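Local coordinates for protein TASOR (Homo sapiens, PDB 6TL1), which is a component of the HUSH complex, which maintains epigenetic silencing at H3K9me3-rich loci by promoting recruitment of the methyltransferase SETDB1 and of MORC2, at residues 18-23 and 70-75. Sequence-based numbering, arbitrary orientation.
Sequences VNILHS and ESYAFL
One face of the Tyr72 ring carries the delta methyl of Ile20, while the edge of the Phe74 ring meets the same isoleucine's CG2 near the ring plane. The pair is a worked example of helix-on-sheet packing in the pseudo-PARP domain of TASOR: helix 12-22 lies across strand 71-77, which pairs with strand 126-134 in an antiparallel sheet, and the axes of 18-22 and 71-75 cross at 83°, 9.9 Å apart at closest approach. Strand alternation selects the contacts, since Tyr72 and Phe74 project toward the helix and Ala73 between them points away. Ile20 CD1 makes a CH-pi contact 3.9 Å from the centroid of the Tyr72 ring and 17° off its normal. Chi1 of -63° sets CG1 beside the backbone N and leaves CG2 anti to it, spreading the branches along the tyrosine: CD1 near CZ, CG1 close to CE2, CG2 by CG and CD2. Ile131 of strand 126-134 and Tyr202 of strand 199-209, one strand beyond, also touch Tyr72. Leu21 does not point straight at the strand and also touches Tyr36, Ile131 and Val205, yet its CD2 comes to 3.9 Å from Phe74 CE2. Carbon atoms make the whole contact, with Ile20 CG2 3.6 Å from Tyr72 CD2 and 4.1 Å from Phe74 CE2.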
ATOM      1  N   VAL A  18       4.718   7.539  12.646  1.00 37.88           N
ATOM      2  CA  VAL A  18       6.102   7.143  12.428  1.00 38.87           C
ATOM      3  C   VAL A  18       6.308   5.703  12.867  1.00 38.26           C
ATOM      4  O   VAL A  18       7.050   4.960  12.215  1.00 41.81           O
ATOM      5  CB  VAL A  18       7.064   8.119  13.137  1.00 43.52           C
ATOM      6  CG1 VAL A  18       8.452   7.541  13.219  1.00 45.56           C
ATOM      7  CG2 VAL A  18       7.111   9.443  12.388  1.00 44.67           C
ATOM      8  N   ASN A  19       5.608   5.258  13.926  1.00 36.61           N
ATOM      9  CA  ASN A  19       5.808   3.886  14.383  1.00 38.07           C
ATOM     10  C   ASN A  19       5.293   2.873  13.372  1.00 39.90           C
ATOM     11  O   ASN A  19       5.826   1.761  13.299  1.00 40.42           O
ATOM     12  CB  ASN A  19       5.120   3.616  15.722  1.00 37.91           C
ATOM     13  CG  ASN A  19       5.853   4.247  16.891  1.00 36.20           C
ATOM     14  OD1 ASN A  19       6.982   4.660  16.745  1.00 38.11           O
ATOM     15  ND2 ASN A  19       5.219   4.283  18.062  1.00 36.58           N
ATOM     16  N   ILE A  20       4.250   3.223  12.615  1.00 38.12           N
ATOM     17  CA  ILE A  20       3.794   2.348  11.535  1.00 38.41           C
ATOM     18  C   ILE A  20       4.910   2.173  10.511  1.00 36.59           C
ATOM     19  O   ILE A  20       5.214   1.053  10.081  1.00 39.17           O
ATOM     20  CB  ILE A  20       2.524   2.925  10.885  1.00 37.65           C
ATOM     21  CG1 ILE A  20       1.370   2.981  11.902  1.00 34.89           C
ATOM     22  CG2 ILE A  20       2.118   2.088   9.658  1.00 38.48           C
ATOM     23  CD1 ILE A  20       0.248   3.851  11.428  1.00 38.74           C
ATOM     24  N   LEU A  21       5.586   3.267  10.158  1.00 36.93           N
ATOM     25  CA  LEU A  21       6.694   3.166   9.208  1.00 39.18           C
ATOM     26  C   LEU A  21       7.864   2.378   9.789  1.00 40.99           C
ATOM     27  O   LEU A  21       8.369   1.447   9.149  1.00 39.55           O
ATOM     28  CB  LEU A  21       7.148   4.561   8.790  1.00 36.97           C
ATOM     29  CG  LEU A  21       6.087   5.391   8.052  1.00 38.09           C
ATOM     30  CD1 LEU A  21       6.392   6.859   8.187  1.00 36.68           C
ATOM     31  CD2 LEU A  21       5.996   5.005   6.589  1.00 41.09           C
ATOM     32  N   HIS A  22       8.294   2.717  11.013  1.00 40.67           N
ATOM     33  CA  HIS A  22       9.452   2.055  11.616  1.00 39.12           C
ATOM     34  C   HIS A  22       9.231   0.563  11.794  1.00 41.29           C
ATOM     35  O   HIS A  22      10.188  -0.214  11.762  1.00 40.89           O
ATOM     36  CB  HIS A  22       9.787   2.681  12.978  1.00 37.97           C
ATOM     37  CG  HIS A  22      10.457   4.009  12.880  1.00 39.72           C
ATOM     38  ND1 HIS A  22      10.699   4.802  13.982  1.00 40.59           N
ATOM     39  CD2 HIS A  22      10.953   4.680  11.812  1.00 43.92           C
ATOM     40  CE1 HIS A  22      11.317   5.907  13.598  1.00 45.01           C
ATOM     41  NE2 HIS A  22      11.482   5.858  12.287  1.00 47.85           N
ATOM     42  N   SER A  23       8.003   0.146  12.048  1.00 42.37           N
ATOM     43  CA  SER A  23       7.744  -1.273  12.234  1.00 42.85           C
ATOM     44  C   SER A  23       7.543  -2.019  10.915  1.00 41.24           C
ATOM     45  O   SER A  23       7.325  -3.233  10.936  1.00 39.28           O
ATOM     46  CB  SER A  23       6.533  -1.451  13.148  1.00 45.31           C
ATOM     47  OG  SER A  23       5.369  -1.006  12.493  1.00 48.24           O
ATOM     48  N   GLU A  70      -7.249  -5.231   9.820  1.00 43.73           N
ATOM     49  CA  GLU A  70      -6.632  -4.058   9.203  1.00 43.09           C
ATOM     50  C   GLU A  70      -5.111  -4.119   9.299  1.00 38.63           C
ATOM     51  O   GLU A  70      -4.562  -4.482  10.338  1.00 42.63           O
ATOM     52  CB  GLU A  70      -7.136  -2.774   9.864  1.00 50.37           C
ATOM     53  CG  GLU A  70      -8.607  -2.500   9.627  1.00 58.32           C
ATOM     54  CD  GLU A  70      -9.080  -1.231  10.310  1.00 66.03           C
ATOM     55  OE1 GLU A  70      -8.229  -0.483  10.841  1.00 65.61           O
ATOM     56  OE2 GLU A  70     -10.308  -0.989  10.326  1.00 72.71           O
ATOM     57  N   SER A  71      -4.432  -3.771   8.214  1.00 37.65           N
ATOM     58  CA  SER A  71      -2.980  -3.592   8.235  1.00 42.86           C
ATOM     59  C   SER A  71      -2.644  -2.367   7.387  1.00 39.00           C
ATOM     60  O   SER A  71      -3.533  -1.627   6.954  1.00 36.39           O
ATOM     61  CB  SER A  71      -2.247  -4.870   7.792  1.00 40.41           C
ATOM     62  OG  SER A  71      -2.703  -5.305   6.537  1.00 43.49           O
ATOM     63  N   TYR A  72      -1.351  -2.098   7.207  1.00 33.75           N
ATOM     64  CA  TYR A  72      -0.918  -0.893   6.515  1.00 31.65           C
ATOM     65  C   TYR A  72      -0.010  -1.238   5.341  1.00 36.87           C
ATOM     66  O   TYR A  72       0.736  -2.218   5.377  1.00 36.10           O
ATOM     67  CB  TYR A  72      -0.161   0.040   7.482  1.00 35.35           C
ATOM     68  CG  TYR A  72      -1.002   0.520   8.639  1.00 34.03           C
ATOM     69  CD1 TYR A  72      -1.975   1.503   8.450  1.00 37.55           C
ATOM     70  CD2 TYR A  72      -0.836   0.004   9.919  1.00 35.13           C
ATOM     71  CE1 TYR A  72      -2.747   1.967   9.501  1.00 38.46           C
ATOM     72  CE2 TYR A  72      -1.612   0.476  10.989  1.00 39.62           C
ATOM     73  CZ  TYR A  72      -2.577   1.451  10.754  1.00 41.30           C
ATOM     74  OH  TYR A  72      -3.380   1.937  11.766  1.00 45.76           O
ATOM     75  N   ALA A  73      -0.102  -0.429   4.285  1.00 35.24           N
ATOM     76  CA  ALA A  73       0.783  -0.518   3.130  1.00 35.82           C
ATOM     77  C   ALA A  73       1.069   0.893   2.638  1.00 36.51           C
ATOM     78  O   ALA A  73       0.408   1.858   3.041  1.00 36.67           O
ATOM     79  CB  ALA A  73       0.176  -1.368   2.006  1.00 33.02           C
ATOM     80  N   PHE A  74       2.030   1.011   1.719  1.00 33.30           N
ATOM     81  CA  PHE A  74       2.659   2.299   1.449  1.00 32.21           C
ATOM     82  C   PHE A  74       2.765   2.596  -0.038  1.00 35.62           C
ATOM     83  O   PHE A  74       2.827   1.694  -0.882  1.00 32.10           O
ATOM     84  CB  PHE A  74       4.048   2.340   2.104  1.00 31.82           C
ATOM     85  CG  PHE A  74       4.039   1.772   3.483  1.00 35.26           C
ATOM     86  CD1 PHE A  74       4.281   0.428   3.692  1.00 36.44           C
ATOM     87  CD2 PHE A  74       3.693   2.566   4.560  1.00 36.75           C
ATOM     88  CE1 PHE A  74       4.217  -0.108   4.947  1.00 41.90           C
ATOM     89  CE2 PHE A  74       3.634   2.036   5.827  1.00 39.72           C
ATOM     90  CZ  PHE A  74       3.899   0.693   6.020  1.00 40.36           C
ATOM     91  N   LEU A  75       2.793   3.888  -0.341  1.00 37.16           N
ATOM     92  CA  LEU A  75       2.948   4.366  -1.706  1.00 34.00           C
ATOM     93  C   LEU A  75       3.712   5.679  -1.666  1.00 34.50           C
ATOM     94  O   LEU A  75       3.251   6.649  -1.053  1.00 38.31           O
ATOM     95  CB  LEU A  75       1.594   4.558  -2.388  1.00 34.59           C
ATOM     96  CG  LEU A  75       1.661   4.816  -3.893  1.00 40.02           C
ATOM     97  CD1 LEU A  75       2.198   3.585  -4.605  1.00 38.23           C
ATOM     98  CD2 LEU A  75       0.277   5.177  -4.442  1.00 43.79           C
TER